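Local coordinates for protein ORF10 (Moritella marina, PDB 6RIW) that probably condenses acyl units on an acyl carrier protein, forming the ketosynthase-chain length factor part of a longer polyunsaturated fatty acid synthase subunit, at residues V6-A10 with Q99-A104; G75-D79 with L178-G184; D152-T156 with L606-I610; L122-T126 with M584-H589; L538-V542 with A651-F655. All coordinates share one frame; numbering follows the deposited sequence.

From the N terminus, strand 4-12 opens interaction 1, which helix 88-104 closes at 99-104. Before that, 75-79 has opened interaction 2, so the two cross; they also touch, at Leu101 and Ala183. Segments 122-126 and 152-156 then start interactions 4 and 3, and 178-184 closes interaction 2, crossing both. After 538-542 opens interaction 5, 584-589 closes interaction 4, 606-610 closes interaction 3 and 651-655 closes interaction 5, so these three cross one another. Interactions 1 and 2 knit the first ketosynthase-type half and interaction 5 the second; interactions 3 and 4, whose segments lie more than 440 residues apart, join the halves.

Interaction 1 (V6-A10 with Q99-A104); sequences VVGIA and QALTDA
Asp103 turns its carboxylate across to the backbone of Ile9, and Ala104 lays its methyl against the carbonyl of Val7. With CG anti to the backbone N (chi1 -172°), the aspartate side chain leans off the helix toward the strand. Its OD2 accepts Ile9 N at 3.1 Å, a bond met on the anti side of the oxygen and only 16° out of the carboxylate plane. The same OD2 is hydrogen-bonded to the hydroxyl of Tyr282, so two partners grip one oxygen and hold the carboxylate in place. It also lies close to the glycine, with Asp103 OD2 3.4 Å from Gly8 CA. The contact sets helix 88-104 against strand 4-12, an inner strand of the first thiolase-type half, and the short segments run at 140° to each other. The strand carries a classic beta bulge here, in which Val7 and Gly8 both face Val267 of strand 259-270. Gly8 lets the helix come close: a CB on it would fall about 2.6 Å from Ala100 O and would also collide with Ala104 CB. Beside it, Ala104 CB rests 3.3 Å from Val7 O, while the Val7 CG2 methyl approaches the same CB more loosely, at 4.0 Å. A water lies between Val7 O and Ala104 O. Farther along, Ala10 CB points toward the helix and touches Gln99 CB at 3.5 Å and Ala100 CB at 3.8 Å. The side chain of Ile9 is on the strand's other side, its CB pointing away from the helix, and packs on Thr379 and Met382 of helix 374-387.

Interaction 2 (G75-D79 with L178-G184); sequences GYQLD and LIAQAAG
Gly184 ends helix 174-183 in a Schellman motif, and the loop ahead of helix 80-84 folds over that helix end, with the Gln77 amide lying against the glycine. Gln77 OE1 is 3.6 Å from Gly184 CA, and a CB there would run into Gln77 NE2. Next to it Gln77 N donates to Ala182 O at 2.9 Å, nearly straight (165°), using a carbonyl in the last turn. A water bridges Gln77 OE1 and Gln181 O, donating to both. Tyr76 turns its ring edge toward Ala182 O and sets Tyr76 CD1 3.9 Å from Ala182 CB; its ring also makes a cation-pi contact with Lys98. Leu78 lies against the helix side between Leu178 and Gln181: Leu78 CD1 is pressed to 3.5 Å from Leu178 CD1, tighter than usual, while Leu78 CD2 meets Gln181 CD at 3.8 Å. Gln181, its CG anti to the backbone N (chi1 -176°) and its chain extended, crosses Leu78 at about a right angle, its OE1 weakly bonded to Asn875. Trimming Gln181 to an alanine would probably uncover the Leu78 CD2 methyl and leave Asn875 without this weak partner. Leucine packing thus holds the loop on the helix flank, while Gln77 N takes Ala182 O at the helix end and the water adds a second bond to Gln181 O, which Gly184 N already uses.

Interaction 3 (D152-T156 with L606-I610); sequences DFQLT and LQQGI
Gln608, with CG anti to its carbonyl carbon (chi1 -65°) and the chain extended beyond, carries its amide straight to the backbone of Asp152, Phe153 and Gln154. It projects from the last turn of helix 597-608, which closes at Gly609 in a Schellman motif, and it meets the loop after helix 129-148. The contact therefore joins the second ketosynthase-type half to the first. Both ends of the amide are used. Gln608 NE2 donates to Asp152 O at 3.0 Å with a fairly straight N-H (163°), the acceptor lying close to the amide plane. Gln608 OE1 in turn receives Gln154 N at 2.9 Å, but that donor stands above the carbonyl plane, 41° out of it. Bonds two residues apart on one backbone thus fix the rotation of the amide. Gln154 and Gln608 cross at about a right angle, their amide planes turned well apart. Gln607 only brushes the loop, where its OE1 comes to the Thr156 CG2 methyl. The polar ends of all three glutamines have further partners in one neighbouring loop: Gln608 NE2 bonds Asn942 O, Gln154 OE1 bonds Val944 N and Gln607 OE1 bonds Asn945 N. Ser604 and Gln600 of the same helix accompany the contact by bonding Gln154 O and Thr156 O. The Phe153 ring, placed by a CG anti to its backbone N, crosses the Gln608 side chain at about a right angle, with Phe153 CD1 3.6 Å from Gln608 OE1.

Interaction 4 (L122-T126 with M584-H589); sequences LSFPT and MELELH
Pro125 is the tightly packed part of this contact: its ring is wedged among Met584, Leu588 and His589. Pro125 CG sits over one face of the His589 ring, 4.2 Å from its centroid and 20° off the ring normal, a CH-pi contact, and Pro125 CB is 3.6 Å from His589 NE2. The same Pro125 CG reaches Leu588 CB at 4.0 Å, and Pro125 CD meets Met584 CE at the same distance. Met584 holds its CG in the crowded position between backbone N and carbonyl carbon (chi1 68°), which lets the bent chain curl its CE toward the proline. The side of Ser123 and Phe124 is looser. Ser123 O lies 3.6 Å from Met584 CB and farther from Leu588 CD1, while Phe124, partly exposed, has its CB pointing away, and its ring meets Phe230. The segments come from the loops after strands 115-120 and 576-581, equivalent positions in the two thiolase-type halves, so the contact is part of the interface between them near the middle of the molecule. The imidazole is pinned in its plane: His589 ND1 donates to Leu586 O at 2.8 Å, and NE2 is hydrogen-bonded to Ser129 OG, whose oxygen accepts from Thr126 N. With an alanine in place of His589 the Pro125 ring is likely to lose the face it rests on, and Ser129 OG its nitrogen partner. At this point the two halves meet chiefly through apolar surfaces, with one ring serving both as a packing face and, at its edges, as a polar link.

Interaction 5 (L538-V542 with A651-F655); sequences LRFKV and ALWDF
Apolar packing centres on Leu652, which comes off the last turn of helix 642-653 with CG anti to the backbone N (chi1 175°) and drives its two methyls between Arg539, Phe540 and Lys541. Leu652 CD2 sits over one face of the guanidinium, 3.7 Å from Arg539 NH2, and touches Phe540 CE1 at 3.9 Å. Leu652 CD1 faces the backbone, 3.4 Å from Arg539 O, with Lys541 NZ close by at 3.5 Å. The polar bond lies within 538-542: Lys541, the positive-phi residue of a Schellman motif, folds back and Lys541 NZ donates to Arg539 O at 2.6 Å, from well above the carbonyl plane. Arg539 and Trp653 meet side by side, without stacking: Arg539 NH2 lies 3.7 Å from Trp653 NE1, the two planes nearly perpendicular at 85°, with the edge of the guanidinium turned toward Trp653 CE2. Their polar ends share one acceptor, OD1 of Asp562 on helix 552-567, which makes a salt bridge to the arginine and a hydrogen bond to the indole. The contact thus joins helices 537-540 and 642-653 beside helix 552-567 in the second half, and Asp654 reaches Lys305 of the first. Asp562 probably offsets the charge of Arg539, whose guanidinium has the Leu652 CD2 methyl against one face, while the ammonium of Lys541 is taken up by a backbone carbonyl.

Interaction 1 (V6-A10 with Q99-A104)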
# COMPACT_ATOMS: atom_id res chain seq x y z
N VAL A 6 0.09 24.71 -6.81
CA VAL A 6 0.77 23.68 -7.59
C VAL A 6 1.82 24.35 -8.46
O VAL A 6 1.49 25.14 -9.35
CB VAL A 6 -0.23 22.89 -8.46
CG1 VAL A 6 0.49 21.72 -9.17
CG2 VAL A 6 -1.40 22.42 -7.61
N VAL A 7 3.10 24.04 -8.21
CA VAL A 7 4.19 24.73 -8.89
C VAL A 7 4.99 23.83 -9.81
O VAL A 7 5.94 24.30 -10.45
CB VAL A 7 5.11 25.44 -7.88
CG1 VAL A 7 4.29 26.40 -7.02
CG2 VAL A 7 5.85 24.41 -6.98
N GLY A 8 4.62 22.55 -9.92
CA GLY A 8 5.31 21.66 -10.83
C GLY A 8 4.45 20.44 -11.06
O GLY A 8 3.75 20.01 -10.14
N ILE A 9 4.46 19.89 -12.28
CA ILE A 9 3.62 18.74 -12.63
C ILE A 9 4.41 17.82 -13.54
O ILE A 9 5.18 18.29 -14.39
CB ILE A 9 2.31 19.16 -13.34
CG1 ILE A 9 1.55 20.21 -12.54
CG2 ILE A 9 1.42 17.94 -13.61
CD1 ILE A 9 0.16 20.51 -13.07
N ALA A 10 4.21 16.51 -13.39
CA ALA A 10 4.78 15.56 -14.33
C ALA A 10 3.86 14.36 -14.46
O ALA A 10 3.10 14.03 -13.54
CB ALA A 10 6.19 15.14 -13.92
N GLN A 99 11.09 14.92 -13.19
CA GLN A 99 10.45 15.83 -14.13
C GLN A 99 9.66 16.91 -13.40
O GLN A 99 9.69 18.08 -13.79
CB GLN A 99 9.54 15.05 -15.09
CG GLN A 99 10.30 14.11 -16.06
CD GLN A 99 11.24 14.87 -16.99
OE1 GLN A 99 10.84 15.84 -17.63
NE2 GLN A 99 12.48 14.44 -17.05
N ALA A 100 8.95 16.53 -12.34
CA ALA A 100 8.14 17.51 -11.62
C ALA A 100 9.02 18.51 -10.89
O ALA A 100 8.73 19.71 -10.91
CB ALA A 100 7.19 16.82 -10.64
N LEU A 101 10.09 18.05 -10.24
CA LEU A 101 10.98 18.98 -9.56
C LEU A 101 11.70 19.88 -10.56
O LEU A 101 11.88 21.08 -10.32
CB LEU A 101 11.98 18.22 -8.69
CG LEU A 101 11.33 17.76 -7.38
CD1 LEU A 101 12.29 16.88 -6.64
CD2 LEU A 101 10.93 18.97 -6.55
N THR A 102 12.10 19.32 -11.69
CA THR A 102 12.75 20.13 -12.72
C THR A 102 11.76 21.14 -13.30
O THR A 102 12.13 22.30 -13.55
CB THR A 102 13.32 19.23 -13.81
OG1 THR A 102 14.29 18.36 -13.21
CG2 THR A 102 14.02 20.06 -14.88
N ASP A 103 10.51 20.73 -13.49
CA ASP A 103 9.46 21.66 -13.92
C ASP A 103 9.30 22.81 -12.93
O ASP A 103 9.16 23.97 -13.34
CB ASP A 103 8.13 20.91 -14.07
CG ASP A 103 7.06 21.77 -14.69
OD1 ASP A 103 7.36 22.41 -15.71
OD2 ASP A 103 5.92 21.81 -14.17
N ALA A 104 9.31 22.51 -11.63
CA ALA A 104 9.14 23.56 -10.64
C ALA A 104 10.39 24.40 -10.45
O ALA A 104 10.31 25.49 -9.87
CB ALA A 104 8.71 22.97 -9.30
O HOH W 1 7.56 26.76 -10.43

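Interaction 2 (G75-D79 with L178-G184)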
# COMPACT_ATOMS: atom_id res chain seq x y z
N GLY A 75 21.82 10.78 -13.13
CA GLY A 75 21.47 12.08 -12.59
C GLY A 75 20.74 12.10 -11.26
O GLY A 75 20.27 13.16 -10.85
N TYR A 76 20.61 10.96 -10.59
CA TYR A 76 20.01 10.90 -9.26
C TYR A 76 21.10 10.84 -8.19
O TYR A 76 22.30 10.73 -8.48
CB TYR A 76 19.09 9.67 -9.13
CG TYR A 76 17.91 9.71 -10.06
CD1 TYR A 76 16.72 10.31 -9.66
CD2 TYR A 76 17.99 9.20 -11.34
CE1 TYR A 76 15.64 10.37 -10.51
CE2 TYR A 76 16.91 9.25 -12.19
CZ TYR A 76 15.74 9.84 -11.77
OH TYR A 76 14.67 9.90 -12.61
N GLN A 77 20.68 10.88 -6.93
CA GLN A 77 21.65 10.78 -5.84
C GLN A 77 21.99 9.33 -5.50
O GLN A 77 22.82 9.08 -4.62
CB GLN A 77 21.14 11.56 -4.62
CG GLN A 77 20.96 13.06 -4.96
CD GLN A 77 20.89 13.97 -3.76
OE1 GLN A 77 21.16 13.57 -2.62
NE2 GLN A 77 20.53 15.22 -4.01
N LEU A 78 21.38 8.38 -6.19
CA LEU A 78 21.70 6.97 -6.10
C LEU A 78 22.29 6.50 -7.43
O LEU A 78 21.94 7.01 -8.49
CB LEU A 78 20.46 6.13 -5.76
CG LEU A 78 20.02 6.30 -4.31
CD1 LEU A 78 18.69 5.62 -4.09
CD2 LEU A 78 21.08 5.78 -3.32
N ASP A 79 23.17 5.51 -7.33
CA ASP A 79 23.96 5.05 -8.46
C ASP A 79 23.09 4.52 -9.61
O ASP A 79 22.08 3.83 -9.39
CB ASP A 79 24.94 3.97 -7.96
CG ASP A 79 25.43 3.05 -9.07
OD1 ASP A 79 26.25 3.49 -9.89
OD2 ASP A 79 25.01 1.87 -9.09
N LEU A 178 12.64 5.61 -1.57
CA LEU A 178 13.63 5.65 -2.63
C LEU A 178 13.58 6.98 -3.36
O LEU A 178 14.63 7.56 -3.68
CB LEU A 178 13.40 4.51 -3.60
CG LEU A 178 14.29 4.53 -4.84
CD1 LEU A 178 15.64 4.02 -4.46
CD2 LEU A 178 13.70 3.64 -5.92
N ILE A 179 12.38 7.47 -3.63
CA ILE A 179 12.21 8.81 -4.20
C ILE A 179 12.88 9.85 -3.30
O ILE A 179 13.61 10.72 -3.78
CB ILE A 179 10.72 9.11 -4.43
CG1 ILE A 179 10.26 8.37 -5.69
CG2 ILE A 179 10.46 10.62 -4.51
CD1 ILE A 179 8.76 8.21 -5.79
N ALA A 180 12.64 9.76 -1.99
CA ALA A 180 13.23 10.74 -1.08
C ALA A 180 14.75 10.71 -1.15
O ALA A 180 15.40 11.76 -1.23
CB ALA A 180 12.74 10.51 0.36
N GLN A 181 15.33 9.50 -1.16
CA GLN A 181 16.78 9.43 -1.18
C GLN A 181 17.34 9.85 -2.53
O GLN A 181 18.31 10.61 -2.58
CB GLN A 181 17.29 8.03 -0.79
CG GLN A 181 18.82 7.98 -0.70
CD GLN A 181 19.37 6.71 -0.07
OE1 GLN A 181 18.68 5.69 0.05
NE2 GLN A 181 20.62 6.78 0.36
N ALA A 182 16.75 9.36 -3.63
CA ALA A 182 17.30 9.64 -4.95
C ALA A 182 17.18 11.12 -5.34
O ALA A 182 17.98 11.60 -6.15
CB ALA A 182 16.61 8.79 -6.02
N ALA A 183 16.20 11.83 -4.81
CA ALA A 183 16.06 13.25 -5.09
C ALA A 183 16.63 14.14 -3.98
O ALA A 183 16.59 15.36 -4.10
CB ALA A 183 14.59 13.61 -5.33
N GLY A 184 17.15 13.56 -2.89
CA GLY A 184 17.70 14.38 -1.83
C GLY A 184 16.69 15.10 -0.98
O GLY A 184 16.98 16.20 -0.48
O HOH W 2 19.93 11.54 -0.80

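Interaction 3 (D152-T156 with L606-I610)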
# COMPACT_ATOMS: atom_id res chain seq x y z
N ASP A 152 13.09 -37.72 -14.44
CA ASP A 152 13.67 -36.71 -15.32
C ASP A 152 12.66 -35.65 -15.74
O ASP A 152 12.97 -34.83 -16.61
CB ASP A 152 14.27 -37.39 -16.55
CG ASP A 152 15.41 -38.35 -16.19
OD1 ASP A 152 16.20 -38.05 -15.25
OD2 ASP A 152 15.50 -39.42 -16.83
N PHE A 153 11.46 -35.65 -15.17
CA PHE A 153 10.54 -34.55 -15.42
C PHE A 153 11.18 -33.23 -14.99
O PHE A 153 11.86 -33.16 -13.96
CB PHE A 153 9.22 -34.74 -14.68
CG PHE A 153 8.29 -33.58 -14.85
CD1 PHE A 153 7.42 -33.54 -15.92
CD2 PHE A 153 8.31 -32.51 -13.97
CE1 PHE A 153 6.57 -32.46 -16.11
CE2 PHE A 153 7.46 -31.42 -14.17
CZ PHE A 153 6.60 -31.41 -15.23
N GLN A 154 10.97 -32.18 -15.78
CA GLN A 154 11.46 -30.84 -15.45
C GLN A 154 10.37 -29.82 -15.71
O GLN A 154 9.83 -29.75 -16.81
CB GLN A 154 12.68 -30.46 -16.29
CG GLN A 154 13.96 -31.17 -15.98
CD GLN A 154 15.04 -30.67 -16.92
OE1 GLN A 154 14.92 -30.80 -18.13
NE2 GLN A 154 16.06 -30.07 -16.37
N LEU A 155 10.05 -29.03 -14.69
CA LEU A 155 9.15 -27.91 -14.90
C LEU A 155 9.90 -26.73 -15.52
O LEU A 155 11.07 -26.49 -15.20
CB LEU A 155 8.54 -27.49 -13.56
CG LEU A 155 7.44 -26.42 -13.58
CD1 LEU A 155 6.21 -26.93 -14.29
CD2 LEU A 155 7.12 -26.09 -12.11
N THR A 156 9.23 -26.00 -16.39
CA THR A 156 9.84 -24.80 -16.96
C THR A 156 9.63 -23.60 -16.04
O THR A 156 8.66 -23.54 -15.28
CB THR A 156 9.28 -24.50 -18.35
OG1 THR A 156 7.88 -24.24 -18.27
CG2 THR A 156 9.52 -25.69 -19.30
N LEU A 606 5.43 -30.42 -23.80
CA LEU A 606 5.88 -30.27 -25.18
C LEU A 606 7.38 -30.50 -25.28
O LEU A 606 7.85 -31.35 -26.05
CB LEU A 606 5.50 -28.88 -25.69
CG LEU A 606 5.42 -28.71 -27.20
CD1 LEU A 606 4.40 -29.67 -27.77
CD2 LEU A 606 5.06 -27.28 -27.53
N GLN A 607 8.16 -29.74 -24.52
CA GLN A 607 9.60 -29.79 -24.72
C GLN A 607 10.18 -31.14 -24.36
O GLN A 607 11.15 -31.57 -24.99
CB GLN A 607 10.29 -28.68 -23.92
CG GLN A 607 10.06 -27.31 -24.55
CD GLN A 607 10.46 -26.18 -23.65
OE1 GLN A 607 11.39 -26.29 -22.86
NE2 GLN A 607 9.76 -25.06 -23.78
N GLN A 608 9.59 -31.84 -23.38
CA GLN A 608 10.18 -33.10 -22.97
C GLN A 608 9.75 -34.27 -23.84
O GLN A 608 10.31 -35.36 -23.71
CB GLN A 608 9.86 -33.40 -21.50
CG GLN A 608 10.52 -32.36 -20.56
CD GLN A 608 10.85 -32.94 -19.20
OE1 GLN A 608 9.98 -33.10 -18.37
NE2 GLN A 608 12.13 -33.24 -18.95
N GLY A 609 8.76 -34.06 -24.71
CA GLY A 609 8.41 -35.05 -25.70
C GLY A 609 7.27 -35.96 -25.33
O GLY A 609 7.12 -37.02 -25.95
N ILE A 610 6.46 -35.60 -24.34
CA ILE A 610 5.36 -36.44 -23.89
C ILE A 610 4.06 -35.82 -24.36
O ILE A 610 3.66 -34.74 -23.89
CB ILE A 610 5.37 -36.62 -22.37
CG1 ILE A 610 6.69 -37.27 -21.94
CG2 ILE A 610 4.17 -37.47 -21.93
CD1 ILE A 610 6.92 -38.69 -22.46

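Interaction 4 (L122-T126 with M584-H589)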
# COMPACT_ATOMS: atom_id res chain seq x y z
N LEU A 122 -0.05 0.74 -5.09
CA LEU A 122 -0.70 -0.56 -4.89
C LEU A 122 0.18 -1.49 -4.07
O LEU A 122 1.40 -1.53 -4.25
CB LEU A 122 -0.99 -1.23 -6.24
CG LEU A 122 -2.08 -0.60 -7.09
CD1 LEU A 122 -2.01 -1.05 -8.56
CD2 LEU A 122 -3.44 -0.93 -6.48
N SER A 123 -0.43 -2.28 -3.19
CA SER A 123 0.29 -3.33 -2.47
C SER A 123 0.19 -4.66 -3.18
O SER A 123 -0.09 -5.68 -2.54
CB SER A 123 -0.26 -3.44 -1.04
OG SER A 123 0.10 -2.29 -0.30
N PHE A 124 0.38 -4.68 -4.51
CA PHE A 124 0.26 -5.89 -5.32
C PHE A 124 1.63 -6.37 -5.78
O PHE A 124 2.56 -5.57 -5.93
CB PHE A 124 -0.54 -5.63 -6.59
CG PHE A 124 -2.02 -5.44 -6.39
CD1 PHE A 124 -2.63 -5.70 -5.18
CD2 PHE A 124 -2.80 -5.02 -7.46
CE1 PHE A 124 -4.00 -5.53 -5.04
CE2 PHE A 124 -4.16 -4.85 -7.34
CZ PHE A 124 -4.76 -5.12 -6.11
N PRO A 125 1.77 -7.66 -6.12
CA PRO A 125 2.99 -8.12 -6.79
C PRO A 125 3.30 -7.27 -8.01
O PRO A 125 2.39 -6.79 -8.70
CB PRO A 125 2.66 -9.56 -7.19
CG PRO A 125 1.60 -10.02 -6.13
CD PRO A 125 0.81 -8.74 -5.84
N THR A 126 4.59 -7.12 -8.30
CA THR A 126 5.03 -6.44 -9.50
C THR A 126 5.69 -7.44 -10.44
O THR A 126 5.92 -8.61 -10.09
CB THR A 126 6.02 -5.30 -9.20
OG1 THR A 126 7.25 -5.86 -8.71
CG2 THR A 126 5.44 -4.29 -8.18
N MET A 584 3.18 -5.24 1.67
CA MET A 584 2.39 -6.23 0.92
C MET A 584 2.49 -7.60 1.58
O MET A 584 3.50 -7.96 2.20
CB MET A 584 2.82 -6.29 -0.56
CG MET A 584 4.18 -6.84 -0.87
SD MET A 584 4.29 -7.48 -2.60
CE MET A 584 3.11 -8.77 -2.56
N GLU A 585 1.39 -8.34 1.52
CA GLU A 585 1.40 -9.75 1.87
C GLU A 585 2.20 -10.47 0.79
O GLU A 585 1.73 -10.62 -0.34
CB GLU A 585 -0.03 -10.28 1.94
CG GLU A 585 -0.13 -11.79 2.20
CD GLU A 585 0.71 -12.23 3.40
OE1 GLU A 585 0.23 -12.08 4.55
OE2 GLU A 585 1.84 -12.73 3.18
N LEU A 586 3.42 -10.87 1.13
CA LEU A 586 4.26 -11.54 0.15
C LEU A 586 3.67 -12.87 -0.32
O LEU A 586 4.02 -13.33 -1.43
CB LEU A 586 5.65 -11.75 0.75
CG LEU A 586 6.41 -10.44 1.10
CD1 LEU A 586 7.69 -10.79 1.87
CD2 LEU A 586 6.74 -9.64 -0.16
N GLU A 587 2.79 -13.50 0.48
CA GLU A 587 2.13 -14.73 0.02
C GLU A 587 1.21 -14.49 -1.17
O GLU A 587 0.77 -15.47 -1.81
CB GLU A 587 1.35 -15.41 1.16
CG GLU A 587 2.27 -15.93 2.27
CD GLU A 587 1.52 -16.73 3.34
OE1 GLU A 587 0.27 -16.68 3.38
OE2 GLU A 587 2.19 -17.41 4.13
N LEU A 588 0.93 -13.23 -1.52
CA LEU A 588 0.14 -12.98 -2.73
C LEU A 588 0.81 -13.50 -4.00
O LEU A 588 0.11 -13.67 -5.02
CB LEU A 588 -0.13 -11.47 -2.86
CG LEU A 588 -1.09 -10.84 -1.83
CD1 LEU A 588 -1.24 -9.36 -2.13
CD2 LEU A 588 -2.42 -11.55 -1.84
N HIS A 589 2.13 -13.72 -3.99
CA HIS A 589 2.80 -14.30 -5.15
C HIS A 589 2.37 -15.73 -5.41
O HIS A 589 2.57 -16.24 -6.52
CB HIS A 589 4.32 -14.22 -4.97
CG HIS A 589 4.83 -12.81 -4.92
ND1 HIS A 589 5.06 -12.14 -3.74
CD2 HIS A 589 5.11 -11.93 -5.92
CE1 HIS A 589 5.47 -10.90 -4.01
NE2 HIS A 589 5.52 -10.76 -5.32

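Interaction 5 (L538-V542 with A651-F655)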
# COMPACT_ATOMS: atom_id res chain seq x y z
N LEU A 538 -19.70 -14.22 12.23
CA LEU A 538 -20.93 -13.43 12.26
C LEU A 538 -20.63 -11.94 12.33
O LEU A 538 -21.16 -11.15 11.54
CB LEU A 538 -21.79 -13.84 13.46
CG LEU A 538 -22.64 -15.11 13.34
CD1 LEU A 538 -23.86 -15.01 14.25
CD2 LEU A 538 -23.05 -15.34 11.89
N ARG A 539 -19.78 -11.53 13.27
CA ARG A 539 -19.51 -10.11 13.45
C ARG A 539 -18.76 -9.52 12.27
O ARG A 539 -18.97 -8.35 11.92
CB ARG A 539 -18.72 -9.89 14.73
CG ARG A 539 -18.12 -8.50 14.86
CD ARG A 539 -18.17 -8.02 16.28
NE ARG A 539 -17.66 -6.67 16.42
CZ ARG A 539 -18.42 -5.58 16.43
NH1 ARG A 539 -19.74 -5.70 16.29
NH2 ARG A 539 -17.86 -4.39 16.58
N PHE A 540 -17.89 -10.30 11.63
CA PHE A 540 -17.02 -9.78 10.59
C PHE A 540 -17.48 -10.11 9.17
O PHE A 540 -16.78 -9.77 8.21
CB PHE A 540 -15.59 -10.29 10.83
CG PHE A 540 -14.96 -9.73 12.07
CD1 PHE A 540 -14.62 -8.39 12.13
CD2 PHE A 540 -14.77 -10.52 13.19
CE1 PHE A 540 -14.06 -7.84 13.27
CE2 PHE A 540 -14.21 -9.98 14.34
CZ PHE A 540 -13.85 -8.63 14.37
N LYS A 541 -18.64 -10.76 9.01
CA LYS A 541 -19.27 -10.95 7.70
C LYS A 541 -18.37 -11.73 6.74
O LYS A 541 -18.28 -11.42 5.55
CB LYS A 541 -19.68 -9.61 7.06
CG LYS A 541 -20.85 -8.87 7.74
CD LYS A 541 -20.45 -8.26 9.07
CE LYS A 541 -21.58 -8.24 10.08
NZ LYS A 541 -21.24 -7.38 11.27
N VAL A 542 -17.70 -12.75 7.25
CA VAL A 542 -16.82 -13.57 6.41
C VAL A 542 -17.63 -14.60 5.62
O VAL A 542 -18.57 -15.21 6.14
CB VAL A 542 -15.73 -14.25 7.26
CG1 VAL A 542 -14.57 -14.71 6.38
CG2 VAL A 542 -15.25 -13.30 8.34
N ALA A 651 -16.60 0.04 7.77
CA ALA A 651 -17.95 -0.39 7.43
C ALA A 651 -18.62 -1.06 8.62
O ALA A 651 -19.82 -0.87 8.85
CB ALA A 651 -17.93 -1.33 6.21
N LEU A 652 -17.86 -1.83 9.40
CA LEU A 652 -18.41 -2.47 10.60
C LEU A 652 -18.87 -1.44 11.62
O LEU A 652 -19.91 -1.62 12.27
CB LEU A 652 -17.36 -3.40 11.23
CG LEU A 652 -17.73 -4.06 12.56
CD1 LEU A 652 -18.92 -5.01 12.36
CD2 LEU A 652 -16.54 -4.79 13.19
N TRP A 653 -18.12 -0.36 11.78
CA TRP A 653 -18.41 0.65 12.80
C TRP A 653 -19.13 1.86 12.24
O TRP A 653 -19.42 2.80 13.00
CB TRP A 653 -17.10 1.09 13.48
CG TRP A 653 -16.55 0.07 14.44
CD1 TRP A 653 -15.88 -1.09 14.13
CD2 TRP A 653 -16.64 0.10 15.87
NE1 TRP A 653 -15.54 -1.77 15.28
CE2 TRP A 653 -15.99 -1.06 16.36
CE3 TRP A 653 -17.19 1.01 16.79
CZ2 TRP A 653 -15.88 -1.33 17.72
CZ3 TRP A 653 -17.09 0.73 18.14
CH2 TRP A 653 -16.43 -0.42 18.59
N ASP A 654 -19.42 1.88 10.93
CA ASP A 654 -19.99 3.04 10.25
C ASP A 654 -19.16 4.31 10.50
O ASP A 654 -19.70 5.37 10.80
CB ASP A 654 -21.46 3.23 10.66
CG ASP A 654 -22.24 4.13 9.69
OD1 ASP A 654 -21.87 4.22 8.48
OD2 ASP A 654 -23.22 4.75 10.17
N PHE A 655 -17.84 4.20 10.37
CA PHE A 655 -16.98 5.38 10.53
C PHE A 655 -16.92 6.15 9.23
O PHE A 655 -16.99 5.57 8.15
CB PHE A 655 -15.55 4.96 10.93
CG PHE A 655 -15.42 4.47 12.35
CD1 PHE A 655 -16.25 4.94 13.36
CD2 PHE A 655 -14.43 3.55 12.68
CE1 PHE A 655 -16.10 4.49 14.69
CE2 PHE A 655 -14.26 3.09 13.99
CZ PHE A 655 -15.10 3.57 15.00